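PDB 2QGM: succinoglycan biosynthesis protein from Bacillus cereus ATCC 14579, which is probably a hydrolase-like member of the erythromycin esterase family, although its name suggests a part in succinoglycan biosynthesis. Local coordinates for residues Lys221-Phe226 and Leu271-Pro276; Lys68-Asn73 and Met385-Asn390. All coordinates share one frame; numbering follows the deposited sequence.

Contact 1. Residues Lys221-Phe226 and Leu271-Pro276; sequences KLKEKF and LPNDYP
The carboxylate of E224 turns one face to L271. CD1 of L271 lies over this face at its outer end, 3.1 Å from E224 OE2. That is a short approach for a methyl group and a carboxylate oxygen. CG of L271 is on the same side but set outward beyond OE2, so the leucine meets the OE2 end of the group and not OE1. The two side chains cross at about a right angle. E224 gets there by a bend at chi2 (-68°), which carries its flat end round toward the leucine. No polar bond results.

The second flat group is the amide of N273. K223 NZ comes to its ND2 end from off the plane, at an oblique slant, and stops 4.0 Å from ND2. Both are nitrogen donors, so this is proximity without a bond. NZ instead has a weak hydrogen bond to the backbone oxygen of M216. The K223 chain is extended beyond CG, which carries NZ away from the leucine methyl and toward N273.

CD1 of L271 has a second neighbour. It is 4.0 Å from K223 CB, and also touches the K223 backbone at C. One leucine methyl thus meets two successive residues of the helix. K223 is buried, and its side chain also touches L218.

This is helix-to-loop packing in a helical part of the erythromycin esterase-like fold. The first turns of helix 220-236 meet the loop that joins helix 253-269 to helix 276-297.

Contact 2. Residues Lys68-Asn73 and Met385-Asn390; sequences KKMIGN and MFLLDN
M70, a selenomethionine, lays its side chain along D389 and reaches L387 with its end. The M70 and D389 side chains run antiparallel, M70 pointing to the strand and D389 back toward the helix. M70 CG is 3.6 Å from D389 OD2 and lies tilted off the carboxylate plane. Further out, M70 SE is 4.0 Å from D389 CB. The terminal methyl CE then meets L387 CB at 3.9 Å. The chain stays extended beyond CG (chi2 174°, chi3 -166°), and this lets one side chain span both residues.

The contact across the segments is apolar or van der Waals. The charge of D389 is met elsewhere: OD1 forms a salt bridge with R391 NE. R391 NH2 also bonds the backbone oxygen of M70, so this arginine links the helix to the residue that M70 lies against.

Helix 65-71 rests here on an edge region of the mixed sheet. Strand 385-389 runs between the short strand 50-51 and strand 432-439, antiparallel to both. M70 also touches I432, and L387 touches F434. The next helix residue, I71, packs on V337 and I339 of strand 336-344 and on M104 of helix 87-104.

In the fold
Contact 2 is buried, while contact 1 is only partly so, with two of its touching residues exposed. They share no helix or strand. Contact 1 joins a helix to an interhelical loop. Contact 2 sets a helix near one edge of the main mixed sheet. In both, an acidic side chain lies against apolar atoms, but the outer contact also brings lysine and asparagine nitrogens near each other, whereas the buried one is made by the long side chain of M70 and has an arginine to pair its carboxylate. The centres are about 42 Å apart, across the chain's centre from each other. In sequence, both segments of contact 1 fall between those of contact 2.

Contact 1. Residues Lys221-Phe226 and Leu271-Pro276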
loop_
_atom_site.group_PDB
_atom_site.type_symbol
_atom_site.label_atom_id
_atom_site.label_comp_id
_atom_site.label_asym_id
_atom_site.label_seq_id
_atom_site.Cartn_x
_atom_site.Cartn_y
_atom_site.Cartn_z
ATOM N N LYS A 221 -20.784 -20.460 -14.383
ATOM C CA LYS A 221 -20.648 -21.840 -13.951
ATOM C C LYS A 221 -19.225 -22.187 -13.505
ATOM O O LYS A 221 -19.038 -22.772 -12.440
ATOM C CB LYS A 221 -21.098 -22.779 -15.077
ATOM C CG LYS A 221 -20.902 -24.259 -14.808
ATOM C CD LYS A 221 -21.497 -25.093 -15.939
ATOM C CE LYS A 221 -21.321 -26.582 -15.697
ATOM N NZ LYS A 221 -19.887 -26.985 -15.715
ATOM N N LEU A 222 -18.223 -21.826 -14.304
ATOM C CA LEU A 222 -16.841 -22.138 -13.942
ATOM C C LEU A 222 -16.382 -21.346 -12.724
ATOM O O LEU A 222 -15.594 -21.838 -11.917
ATOM C CB LEU A 222 -15.910 -21.880 -15.124
ATOM C CG LEU A 222 -16.089 -22.903 -16.252
ATOM C CD1 LEU A 222 -15.375 -22.432 -17.503
ATOM C CD2 LEU A 222 -15.567 -24.250 -15.794
ATOM N N LYS A 223 -16.886 -20.122 -12.589
ATOM C CA LYS A 223 -16.524 -19.285 -11.453
ATOM C C LYS A 223 -17.046 -19.890 -10.145
ATOM O O LYS A 223 -16.306 -19.967 -9.166
ATOM C CB LYS A 223 -17.070 -17.867 -11.630
ATOM C CG LYS A 223 -16.402 -17.080 -12.747
ATOM C CD LYS A 223 -16.988 -15.676 -12.856
ATOM C CE LYS A 223 -16.521 -14.977 -14.123
ATOM N NZ LYS A 223 -17.200 -13.670 -14.340
ATOM N N GLU A 224 -18.310 -20.316 -10.132
ATOM C CA GLU A 224 -18.902 -20.926 -8.937
ATOM C C GLU A 224 -18.101 -22.167 -8.547
ATOM O O GLU A 224 -17.789 -22.390 -7.373
ATOM C CB GLU A 224 -20.355 -21.343 -9.195
ATOM C CG GLU A 224 -21.347 -20.200 -9.376
ATOM C CD GLU A 224 -21.580 -19.409 -8.099
ATOM O OE1 GLU A 224 -21.660 -20.026 -7.012
ATOM O OE2 GLU A 224 -21.704 -18.169 -8.182
ATOM N N LYS A 225 -17.778 -22.965 -9.557
ATOM C CA LYS A 225 -17.022 -24.197 -9.396
ATOM C C LYS A 225 -15.630 -23.924 -8.822
ATOM O O LYS A 225 -15.225 -24.559 -7.848
ATOM C CB LYS A 225 -16.913 -24.885 -10.760
ATOM C CG LYS A 225 -16.230 -26.236 -10.772
ATOM C CD LYS A 225 -16.231 -26.766 -12.198
ATOM C CE LYS A 225 -15.613 -28.144 -12.309
ATOM N NZ LYS A 225 -15.611 -28.591 -13.731
ATOM N N PHE A 226 -14.907 -22.972 -9.409
ATOM C CA PHE A 226 -13.566 -22.652 -8.921
ATOM C C PHE A 226 -13.566 -22.072 -7.511
ATOM O O PHE A 226 -12.645 -22.322 -6.734
ATOM C CB PHE A 226 -12.850 -21.679 -9.864
ATOM C CG PHE A 226 -12.507 -22.269 -11.207
ATOM C CD1 PHE A 226 -12.252 -23.635 -11.342
ATOM C CD2 PHE A 226 -12.401 -21.452 -12.330
ATOM C CE1 PHE A 226 -11.893 -24.181 -12.586
ATOM C CE2 PHE A 226 -12.044 -21.979 -13.580
ATOM C CZ PHE A 226 -11.789 -23.346 -13.704
ATOM N N LEU A 271 -16.331 -13.354 -8.232
ATOM C CA LEU A 271 -17.548 -14.119 -8.465
ATOM C C LEU A 271 -18.622 -13.183 -9.032
ATOM O O LEU A 271 -19.279 -13.509 -10.022
ATOM C CB LEU A 271 -18.027 -14.752 -7.153
ATOM C CG LEU A 271 -19.207 -15.720 -7.220
ATOM C CD1 LEU A 271 -18.859 -16.882 -8.136
ATOM C CD2 LEU A 271 -19.535 -16.224 -5.819
ATOM N N PRO A 272 -18.808 -12.000 -8.414
ATOM C CA PRO A 272 -19.823 -11.074 -8.923
ATOM C C PRO A 272 -19.530 -10.664 -10.365
ATOM O O PRO A 272 -18.439 -10.913 -10.884
ATOM C CB PRO A 272 -19.732 -9.890 -7.962
ATOM C CG PRO A 272 -19.279 -10.517 -6.690
ATOM C CD PRO A 272 -18.211 -11.476 -7.171
ATOM N N ASN A 273 -20.503 -10.028 -11.007
ATOM C CA ASN A 273 -20.323 -9.596 -12.385
ATOM C C ASN A 273 -20.441 -8.073 -12.514
ATOM O O ASN A 273 -20.352 -7.529 -13.615
ATOM C CB ASN A 273 -21.342 -10.301 -13.289
ATOM C CG ASN A 273 -20.934 -10.286 -14.751
ATOM O OD1 ASN A 273 -21.102 -9.283 -15.447
ATOM N ND2 ASN A 273 -20.382 -11.401 -15.224
ATOM N N ASP A 274 -20.627 -7.389 -11.387
ATOM C CA ASP A 274 -20.739 -5.932 -11.400
ATOM C C ASP A 274 -19.389 -5.287 -11.098
ATOM O O ASP A 274 -18.353 -5.915 -11.287
ATOM C CB ASP A 274 -21.800 -5.463 -10.393
ATOM C CG ASP A 274 -21.446 -5.813 -8.966
ATOM O OD1 ASP A 274 -22.137 -5.323 -8.053
ATOM O OD2 ASP A 274 -20.479 -6.585 -8.755
ATOM N N TYR A 275 -19.395 -4.043 -10.626
ATOM C CA TYR A 275 -18.143 -3.346 -10.321
ATOM C C TYR A 275 -17.982 -2.955 -8.851
ATOM O O TYR A 275 -16.954 -3.242 -8.234
ATOM C CB TYR A 275 -18.012 -2.094 -11.188
ATOM C CG TYR A 275 -16.716 -1.338 -10.984
ATOM C CD1 TYR A 275 -15.536 -1.759 -11.590
ATOM C CD2 TYR A 275 -16.673 -0.195 -10.187
ATOM C CE1 TYR A 275 -14.342 -1.058 -11.412
ATOM C CE2 TYR A 275 -15.488 0.512 -10.000
ATOM C CZ TYR A 275 -14.325 0.074 -10.617
ATOM O OH TYR A 275 -13.150 0.774 -10.436
ATOM N N PRO A 276 -18.993 -2.292 -8.268
ATOM C CA PRO A 276 -18.912 -1.882 -6.864
ATOM C C PRO A 276 -18.692 -3.028 -5.871
ATOM O O PRO A 276 -17.939 -2.882 -4.908
ATOM C CB PRO A 276 -20.237 -1.143 -6.643
ATOM C CG PRO A 276 -21.159 -1.834 -7.580
ATOM C CD PRO A 276 -20.314 -1.965 -8.827
#

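Contact 2. Residues Lys68-Asn73 and Met385-Asn390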
loop_
_atom_site.group_PDB
_atom_site.type_symbol
_atom_site.label_atom_id
_atom_site.label_comp_id
_atom_site.label_asym_id
_atom_site.label_seq_id
_atom_site.Cartn_x
_atom_site.Cartn_y
_atom_site.Cartn_z
ATOM N N LYS A 68 7.589 10.223 15.594
ATOM C CA LYS A 68 7.437 9.184 16.610
ATOM C C LYS A 68 6.352 9.599 17.592
ATOM O O LYS A 68 5.572 8.770 18.058
ATOM C CB LYS A 68 8.759 8.963 17.361
ATOM C CG LYS A 68 8.695 7.842 18.400
ATOM C CD LYS A 68 10.069 7.527 18.989
ATOM C CE LYS A 68 9.984 6.385 19.995
ATOM N NZ LYS A 68 11.318 5.987 20.529
ATOM N N LYS A 69 6.311 10.895 17.884
ATOM C CA LYS A 69 5.343 11.459 18.807
ATOM C C LYS A 69 3.945 11.444 18.205
ATOM O O LYS A 69 2.954 11.266 18.915
ATOM C CB LYS A 69 5.761 12.884 19.186
ATOM C CG LYS A 69 7.233 12.975 19.595
ATOM C CD LYS A 69 7.586 14.291 20.268
ATOM C CE LYS A 69 7.469 15.475 19.326
ATOM N NZ LYS A 69 7.869 16.724 20.033
HETATM N N MSE A 70 3.863 11.616 16.890
HETATM C CA MSE A 70 2.571 11.604 16.200
HETATM C C MSE A 70 1.979 10.197 16.161
HETATM O O MSE A 70 0.795 9.994 16.450
HETATM C CB MSE A 70 2.722 12.083 14.749
HETATM C CG MSE A 70 3.115 13.539 14.559
HETATM SE SE MSE A 70 3.443 13.923 12.691
HETATM C CE MSE A 70 4.323 15.625 12.869
ATOM N N ILE A 71 2.811 9.231 15.777
ATOM C CA ILE A 71 2.376 7.844 15.656
ATOM C C ILE A 71 2.003 7.232 16.993
ATOM O O ILE A 71 1.044 6.462 17.084
ATOM C CB ILE A 71 3.470 6.958 15.016
ATOM C CG1 ILE A 71 3.893 7.539 13.664
ATOM C CG2 ILE A 71 2.948 5.543 14.817
ATOM C CD1 ILE A 71 2.764 7.725 12.699
ATOM N N GLY A 72 2.768 7.564 18.024
ATOM C CA GLY A 72 2.489 7.013 19.334
ATOM C C GLY A 72 2.693 5.516 19.326
ATOM O O GLY A 72 3.653 5.014 18.738
ATOM N N ASN A 73 1.779 4.795 19.963
ATOM C CA ASN A 73 1.890 3.345 20.036
ATOM C C ASN A 73 0.987 2.614 19.047
ATOM O O ASN A 73 0.671 1.446 19.244
ATOM C CB ASN A 73 1.595 2.870 21.458
ATOM C CG ASN A 73 0.327 3.475 22.022
ATOM O OD1 ASN A 73 -0.764 3.272 21.486
ATOM N ND2 ASN A 73 0.463 4.221 23.117
HETATM N N MSE A 385 9.871 20.524 2.181
HETATM C CA MSE A 385 9.305 19.247 2.618
HETATM C C MSE A 385 8.955 19.325 4.092
HETATM O O MSE A 385 9.704 19.890 4.884
HETATM C CB MSE A 385 10.305 18.116 2.428
HETATM C CG MSE A 385 10.831 17.981 1.033
HETATM SE SE MSE A 385 12.125 16.585 1.021
HETATM C CE MSE A 385 13.623 17.527 1.767
ATOM N N PHE A 386 7.822 18.748 4.470
ATOM C CA PHE A 386 7.426 18.787 5.858
ATOM C C PHE A 386 6.328 17.797 6.224
ATOM O O PHE A 386 5.634 17.265 5.353
ATOM C CB PHE A 386 6.965 20.195 6.242
ATOM C CG PHE A 386 5.840 20.726 5.403
ATOM C CD1 PHE A 386 6.101 21.346 4.179
ATOM C CD2 PHE A 386 4.520 20.635 5.846
ATOM C CE1 PHE A 386 5.066 21.875 3.407
ATOM C CE2 PHE A 386 3.474 21.158 5.081
ATOM C CZ PHE A 386 3.747 21.781 3.858
ATOM N N LEU A 387 6.203 17.542 7.524
ATOM C CA LEU A 387 5.178 16.661 8.054
ATOM C C LEU A 387 4.136 17.578 8.646
ATOM O O LEU A 387 4.469 18.643 9.168
ATOM C CB LEU A 387 5.721 15.790 9.188
ATOM C CG LEU A 387 6.831 14.800 8.869
ATOM C CD1 LEU A 387 7.457 14.300 10.158
ATOM C CD2 LEU A 387 6.253 13.656 8.071
ATOM N N LEU A 388 2.879 17.167 8.575
ATOM C CA LEU A 388 1.797 17.952 9.141
ATOM C C LEU A 388 0.809 16.996 9.805
ATOM O O LEU A 388 0.248 16.128 9.141
ATOM C CB LEU A 388 1.096 18.762 8.043
ATOM C CG LEU A 388 0.069 19.766 8.559
ATOM C CD1 LEU A 388 0.814 20.794 9.398
ATOM C CD2 LEU A 388 -0.683 20.446 7.412
ATOM N N ASP A 389 0.617 17.138 11.116
ATOM C CA ASP A 389 -0.330 16.287 11.854
ATOM C C ASP A 389 -1.673 17.009 11.805
ATOM O O ASP A 389 -1.913 17.938 12.570
ATOM C CB ASP A 389 0.116 16.109 13.318
ATOM C CG ASP A 389 -0.743 15.094 14.086
ATOM O OD1 ASP A 389 -1.892 14.830 13.671
ATOM O OD2 ASP A 389 -0.262 14.570 15.110
ATOM N N ASN A 390 -2.553 16.578 10.909
ATOM C CA ASN A 390 -3.840 17.244 10.746
ATOM C C ASN A 390 -4.788 17.091 11.936
ATOM O O ASN A 390 -5.693 17.907 12.116
ATOM C CB ASN A 390 -4.546 16.758 9.465
ATOM C CG ASN A 390 -3.674 16.879 8.218
ATOM O OD1 ASN A 390 -2.999 17.885 8.006
ATOM N ND2 ASN A 390 -3.707 15.851 7.375
#